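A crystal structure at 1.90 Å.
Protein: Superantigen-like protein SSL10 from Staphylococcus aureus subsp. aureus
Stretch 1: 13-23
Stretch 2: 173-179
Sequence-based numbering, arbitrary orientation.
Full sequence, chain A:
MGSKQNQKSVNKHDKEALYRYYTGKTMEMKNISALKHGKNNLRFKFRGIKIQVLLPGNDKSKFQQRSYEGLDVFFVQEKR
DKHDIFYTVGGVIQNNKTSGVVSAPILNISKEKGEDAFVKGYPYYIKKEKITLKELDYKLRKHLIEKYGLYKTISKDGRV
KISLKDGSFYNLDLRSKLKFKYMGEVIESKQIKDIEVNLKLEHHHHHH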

ATOM      1  N   HIS A  13      18.384  -6.429  11.223  1.00 58.23           N
ATOM      2  CA  HIS A  13      17.122  -6.384  12.041  1.00 56.82           C
ATOM      3  C   HIS A  13      15.972  -5.655  11.332  1.00 49.48           C
ATOM      4  O   HIS A  13      14.906  -6.245  11.129  1.00 46.23           O
ATOM      5  N   ASP A  14      16.184  -4.387  10.972  1.00 44.14           N
ATOM      6  CA  ASP A  14      15.133  -3.604  10.314  1.00 41.47           C
ATOM      7  C   ASP A  14      14.861  -4.122   8.899  1.00 33.96           C
ATOM      8  O   ASP A  14      13.711  -4.238   8.500  1.00 32.28           O
ATOM      9  N   LYS A  15      15.916  -4.464   8.171  1.00 31.15           N
ATOM     10  CA  LYS A  15      15.771  -5.119   6.870  1.00 30.38           C
ATOM     11  C   LYS A  15      14.935  -6.399   6.944  1.00 29.32           C
ATOM     12  O   LYS A  15      14.060  -6.606   6.105  1.00 26.77           O
ATOM     13  N   GLU A  16      15.190  -7.252   7.941  1.00 27.21           N
ATOM     14  CA  GLU A  16      14.392  -8.461   8.122  1.00 26.85           C
ATOM     15  C   GLU A  16      12.933  -8.138   8.499  1.00 25.03           C
ATOM     16  O   GLU A  16      12.008  -8.774   8.012  1.00 23.98           O
ATOM     17  N   ALA A  17      12.740  -7.139   9.351  1.00 25.68           N
ATOM     18  CA  ALA A  17      11.399  -6.703   9.718  1.00 27.31           C
ATOM     19  C   ALA A  17      10.619  -6.216   8.488  1.00 25.07           C
ATOM     20  O   ALA A  17       9.437  -6.500   8.355  1.00 25.08           O
ATOM     21  N   LEU A  18      11.292  -5.513   7.585  1.00 25.03           N
ATOM     22  CA  LEU A  18      10.652  -5.069   6.333  1.00 23.64           C
ATOM     23  C   LEU A  18      10.292  -6.235   5.432  1.00 24.82           C
ATOM     24  O   LEU A  18       9.194  -6.274   4.880  1.00 24.80           O
ATOM     25  N   TYR A  19      11.201  -7.213   5.324  1.00 25.41           N
ATOM     26  CA  TYR A  19      10.948  -8.409   4.543  1.00 24.91           C
ATOM     27  C   TYR A  19       9.698  -9.140   5.036  1.00 25.64           C
ATOM     28  O   TYR A  19       8.821  -9.528   4.253  1.00 25.85           O
ATOM     29  N   ARG A  20       9.625  -9.325   6.350  1.00 26.29           N
ATOM     30  CA  ARG A  20       8.494 -10.015   6.944  1.00 27.75           C
ATOM     31  C   ARG A  20       7.197  -9.217   6.755  1.00 24.73           C
ATOM     32  O   ARG A  20       6.193  -9.793   6.360  1.00 24.01           O
ATOM     33  N   TYR A  21       7.235  -7.905   6.993  1.00 23.96           N
ATOM     34  CA  TYR A  21       6.018  -7.095   6.880  1.00 22.62           C
ATOM     35  C   TYR A  21       5.438  -7.119   5.477  1.00 22.14           C
ATOM     36  O   TYR A  21       4.243  -7.344   5.290  1.00 21.70           O
ATOM     37  N   TYR A  22       6.311  -6.911   4.492  1.00 22.59           N
ATOM     38  CA  TYR A  22       5.911  -6.787   3.096  1.00 21.25           C
ATOM     39  C   TYR A  22       5.747  -8.116   2.357  1.00 23.53           C
ATOM     40  O   TYR A  22       5.416  -8.115   1.176  1.00 23.84           O
ATOM     41  N   THR A  23       5.932  -9.249   3.049  1.00 24.76           N
ATOM     42  CA  THR A  23       5.512 -10.566   2.536  1.00 26.99           C
ATOM     43  C   THR A  23       4.493 -11.234   3.485  1.00 29.78           C
ATOM     44  O   THR A  23       4.332 -12.452   3.461  1.00 31.37           O
ATOM     45  N   ASP A 173      10.390   5.851   0.801  1.00 18.68           N
ATOM     46  CA  ASP A 173      11.699   5.415   1.258  1.00 18.49           C
ATOM     47  C   ASP A 173      11.643   3.920   1.596  1.00 17.52           C
ATOM     48  O   ASP A 173      10.980   3.511   2.545  1.00 18.03           O
ATOM     49  N   LEU A 174      12.362   3.105   0.832  1.00 17.28           N
ATOM     50  CA  LEU A 174      12.389   1.662   1.066  1.00 17.57           C
ATOM     51  C   LEU A 174      13.160   1.269   2.342  1.00 18.70           C
ATOM     52  O   LEU A 174      13.026   0.143   2.793  1.00 19.37           O
ATOM     53  N   ARG A 175      13.891   2.199   2.945  1.00 20.76           N
ATOM     54  CA  ARG A 175      14.585   1.919   4.204  1.00 23.07           C
ATOM     55  C   ARG A 175      13.663   1.854   5.430  1.00 25.15           C
ATOM     56  O   ARG A 175      14.099   1.418   6.487  1.00 26.51           O
ATOM     57  N   SER A 176      12.412   2.280   5.305  1.00 25.29           N
ATOM     58  CA  SER A 176      11.457   2.091   6.387  1.00 27.87           C
ATOM     59  C   SER A 176      10.066   1.740   5.907  1.00 26.07           C
ATOM     60  O   SER A 176       9.732   1.836   4.707  1.00 23.37           O
ATOM     61  N   LYS A 177       9.242   1.345   6.869  1.00 24.68           N
ATOM     62  CA  LYS A 177       7.841   1.035   6.587  1.00 25.77           C
ATOM     63  C   LYS A 177       7.118   2.319   6.217  1.00 22.92           C
ATOM     64  O   LYS A 177       7.441   3.383   6.736  1.00 20.25           O
ATOM     65  N   LEU A 178       6.134   2.241   5.321  1.00 21.88           N
ATOM     66  CA  LEU A 178       5.259   3.399   5.104  1.00 21.37           C
ATOM     67  C   LEU A 178       4.631   3.771   6.449  1.00 20.79           C
ATOM     68  O   LEU A 178       4.228   2.894   7.189  1.00 18.82           O
ATOM     69  N   LYS A 179       4.566   5.062   6.767  1.00 21.24           N
ATOM     70  CA  LYS A 179       3.932   5.480   8.017  1.00 22.11           C
ATOM     71  C   LYS A 179       2.437   5.335   7.997  1.00 23.19           C
ATOM     72  O   LYS A 179       1.794   5.546   6.953  1.00 20.01           O
TER

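The most unusual feature of this contact is a lysine laid over a tyrosine ring. K177 covers one face of Y21. K177 CE sits 3.6 Å from the centroid of the Y21 ring, 11° off the ring normal, which is a CH-pi contact over the face. K177 NZ lies farther off-centre, 4.0 Å from the centroid of the Y21 ring and 32° off the normal, in a cation-pi arrangement. The closest atom pair is K177 NZ to Y21 CE1, at 3.5 Å. The last methylene, CE, sits over the ring face, and the charged amine NZ beyond it lies off-centre. K177 NZ and Y21 OH also have hydrogen-bond partners elsewhere in the structure.

The rotamers fit this placement. The CA-to-CB bond of Y21 points toward the second stretch, with chi1 t (-178°). That of K177 points sideways, but the chain runs t, t, m, t and its end comes nearer to the helix. K177 has the largest area covered by the other stretch, 82 Å².

L18 fills the middle of the contact. The CA-to-CB bond of L18 points toward the second stretch; the side chain is an m, t rotamer and is buried. L18 and K177 have the nearest CA atoms across the stretches, 6.7 Å apart. L18 packs mostly against backbone. L18 CD1 lies 3.6 Å from L174 O and 3.6 Å from R175 O, at the turn. L18 CD2 lies 3.5 Å from K177 N and 3.7 Å from S176 C.

Y22 supplies the one hydrogen bond between the stretches. Its CA-to-CB bond points sideways, but with chi1 m (-76°) the ring end comes nearer. The backbone L178 N donates to Y22 OH at 3.2 Å, with a nearly straight angle of 177°. The donor sits at the ring edge, near its plane. Y22 OH also lies 3.8 Å from L178 CB and 3.9 Å from K177 CG.

The CA-to-CB bond of D14 points toward the second stretch, with chi1 t. D14 OD2 is 3.2 Å from R175 O, but both atoms are acceptors, so this is no hydrogen bond.

The CA-to-CB bond of R175 points away from the helix; its guanidinium meets D173. R175 NH2 forms a salt bridge with D173 OD2 at 2.9 Å, and R175 NE donates to D173 OD1 at 3.0 Å. The backbone R175 N also donates to D173 OD1, at 3.0 Å. These bonds lie within the type I turn from D173 to S176.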

ATOM      1  CB  HIS A  13      17.372  -5.766  13.430  1.00 60.70           C
ATOM      2  CG  HIS A  13      17.859  -6.755  14.447  1.00 66.04           C
ATOM      3  ND1 HIS A  13      17.007  -7.610  15.116  1.00 68.07           N
ATOM      4  CD2 HIS A  13      19.105  -7.033  14.902  1.00 66.56           C
ATOM      5  CE1 HIS A  13      17.706  -8.368  15.944  1.00 68.88           C
ATOM      6  NE2 HIS A  13      18.981  -8.038  15.832  1.00 68.35           N
ATOM      7  CB  ASP A  14      15.437  -2.106  10.286  1.00 44.97           C
ATOM      8  CG  ASP A  14      14.240  -1.287   9.831  1.00 49.61           C
ATOM      9  OD1 ASP A  14      13.093  -1.701  10.116  1.00 53.95           O
ATOM     10  OD2 ASP A  14      14.431  -0.236   9.186  1.00 55.09           O
ATOM     11  CB  LYS A  15      17.133  -5.409   6.269  1.00 32.66           C
ATOM     12  CG  LYS A  15      17.084  -5.942   4.849  1.00 33.40           C
ATOM     13  CD  LYS A  15      18.489  -5.975   4.258  1.00 37.89           C
ATOM     14  CE  LYS A  15      18.773  -7.246   3.484  1.00 40.05           C
ATOM     15  NZ  LYS A  15      18.969  -8.382   4.415  1.00 41.03           N
ATOM     16  CB  GLU A  16      15.028  -9.386   9.181  1.00 28.67           C
ATOM     17  CG  GLU A  16      14.346 -10.750   9.321  1.00 30.21           C
ATOM     18  CD  GLU A  16      14.287 -11.565   8.034  1.00 30.96           C
ATOM     19  OE1 GLU A  16      15.242 -11.489   7.218  1.00 27.14           O
ATOM     20  OE2 GLU A  16      13.289 -12.301   7.851  1.00 31.86           O
ATOM     21  CB  ALA A  17      11.463  -5.602  10.762  1.00 28.55           C
ATOM     22  CB  LEU A  18      11.529  -4.039   5.606  1.00 23.33           C
ATOM     23  CG  LEU A  18      11.664  -2.684   6.320  1.00 23.39           C
ATOM     24  CD1 LEU A  18      12.828  -1.862   5.788  1.00 23.21           C
ATOM     25  CD2 LEU A  18      10.365  -1.896   6.207  1.00 24.77           C
ATOM     26  CB  TYR A  19      12.177  -9.342   4.593  1.00 26.58           C
ATOM     27  CG  TYR A  19      11.894 -10.674   3.968  1.00 26.87           C
ATOM     28  CD1 TYR A  19      11.681 -10.777   2.603  1.00 27.83           C
ATOM     29  CD2 TYR A  19      11.823 -11.829   4.739  1.00 29.84           C
ATOM     30  CE1 TYR A  19      11.384 -11.989   2.016  1.00 29.93           C
ATOM     31  CE2 TYR A  19      11.529 -13.059   4.165  1.00 31.45           C
ATOM     32  CZ  TYR A  19      11.307 -13.135   2.801  1.00 31.69           C
ATOM     33  OH  TYR A  19      11.024 -14.343   2.201  1.00 32.10           O
ATOM     34  CB  ARG A  20       8.752 -10.357   8.430  1.00 31.85           C
ATOM     35  CG  ARG A  20       9.871 -11.381   8.689  1.00 35.47           C
ATOM     36  CD  ARG A  20       9.852 -12.625   7.785  1.00 39.85           C
ATOM     37  NE  ARG A  20       8.628 -13.436   7.883  1.00 43.53           N
ATOM     38  CZ  ARG A  20       8.384 -14.383   8.802  1.00 46.85           C
ATOM     39  NH1 ARG A  20       9.265 -14.689   9.756  1.00 46.97           N
ATOM     40  NH2 ARG A  20       7.228 -15.036   8.770  1.00 50.59           N
ATOM     41  CB  TYR A  21       6.272  -5.656   7.312  1.00 22.22           C
ATOM     42  CG  TYR A  21       5.028  -4.803   7.251  1.00 21.87           C
ATOM     43  CD1 TYR A  21       4.051  -4.881   8.250  1.00 22.10           C
ATOM     44  CD2 TYR A  21       4.797  -3.943   6.171  1.00 21.31           C
ATOM     45  CE1 TYR A  21       2.894  -4.106   8.183  1.00 22.54           C
ATOM     46  CE2 TYR A  21       3.642  -3.175   6.096  1.00 20.37           C
ATOM     47  CZ  TYR A  21       2.710  -3.231   7.114  1.00 22.08           C
ATOM     48  OH  TYR A  21       1.569  -2.456   7.038  1.00 20.01           O
ATOM     49  CB  TYR A  22       6.865  -5.815   2.366  1.00 21.62           C
ATOM     50  CG  TYR A  22       6.590  -4.363   2.697  1.00 19.86           C
ATOM     51  CD1 TYR A  22       5.434  -3.744   2.213  1.00 19.55           C
ATOM     52  CD2 TYR A  22       7.466  -3.602   3.492  1.00 18.69           C
ATOM     53  CE1 TYR A  22       5.148  -2.430   2.512  1.00 18.48           C
ATOM     54  CE2 TYR A  22       7.185  -2.276   3.811  1.00 18.43           C
ATOM     55  CZ  TYR A  22       6.021  -1.693   3.305  1.00 19.04           C
ATOM     56  OH  TYR A  22       5.727  -0.381   3.564  1.00 17.37           O
ATOM     57  CB  THR A  23       6.722 -11.508   2.352  1.00 26.28           C
ATOM     58  OG1 THR A  23       7.430 -11.629   3.591  1.00 26.50           O
ATOM     59  CG2 THR A  23       7.670 -10.949   1.309  1.00 26.63           C
ATOM     60  CB  ASP A 173      12.094   6.230   2.487  1.00 20.92           C
ATOM     61  CG  ASP A 173      13.538   5.994   2.928  1.00 22.77           C
ATOM     62  OD1 ASP A 173      14.254   5.105   2.380  1.00 22.15           O
ATOM     63  OD2 ASP A 173      13.945   6.734   3.852  1.00 25.46           O
ATOM     64  CB  LEU A 174      12.928   0.893  -0.145  1.00 17.24           C
ATOM     65  CG  LEU A 174      12.114   1.111  -1.436  1.00 16.56           C
ATOM     66  CD1 LEU A 174      12.853   0.462  -2.587  1.00 17.08           C
ATOM     67  CD2 LEU A 174      10.712   0.555  -1.280  1.00 17.59           C
ATOM     68  CB  ARG A 175      15.674   2.939   4.463  1.00 23.90           C
ATOM     69  CG  ARG A 175      16.710   3.073   3.351  1.00 25.28           C
ATOM     70  CD  ARG A 175      17.646   4.248   3.616  1.00 26.86           C
ATOM     71  NE  ARG A 175      16.899   5.512   3.651  1.00 30.08           N
ATOM     72  CZ  ARG A 175      17.418   6.691   3.981  1.00 33.68           C
ATOM     73  NH1 ARG A 175      18.709   6.810   4.282  1.00 34.55           N
ATOM     74  NH2 ARG A 175      16.641   7.766   4.001  1.00 35.94           N
ATOM     75  CB  SER A 176      11.415   3.338   7.266  1.00 30.17           C
ATOM     76  OG  SER A 176      11.204   4.478   6.483  1.00 35.23           O
ATOM     77  CB  LYS A 177       7.166   0.375   7.795  1.00 27.69           C
ATOM     78  CG  LYS A 177       5.941  -0.439   7.415  1.00 30.55           C
ATOM     79  CD  LYS A 177       4.888  -0.597   8.523  1.00 32.31           C
ATOM     80  CE  LYS A 177       5.236  -1.655   9.542  1.00 32.77           C
ATOM     81  NZ  LYS A 177       4.115  -1.859  10.513  1.00 31.40           N
ATOM     82  CB  LEU A 178       4.147   3.087   4.103  1.00 21.71           C
ATOM     83  CG  LEU A 178       3.212   4.233   3.726  1.00 22.14           C
ATOM     84  CD1 LEU A 178       3.948   5.322   2.971  1.00 22.28           C
ATOM     85  CD2 LEU A 178       2.073   3.713   2.871  1.00 22.33           C
ATOM     86  CB  LYS A 179       4.320   6.911   8.363  1.00 24.82           C
ATOM     87  CG  LYS A 179       5.804   6.975   8.705  1.00 27.65           C
ATOM     88  CD  LYS A 179       6.115   8.169   9.563  1.00 32.53           C
ATOM     89  CE  LYS A 179       7.592   8.163   9.952  1.00 33.61           C
ATOM     90  NZ  LYS A 179       7.998   9.561  10.215  1.00 37.59           N
TER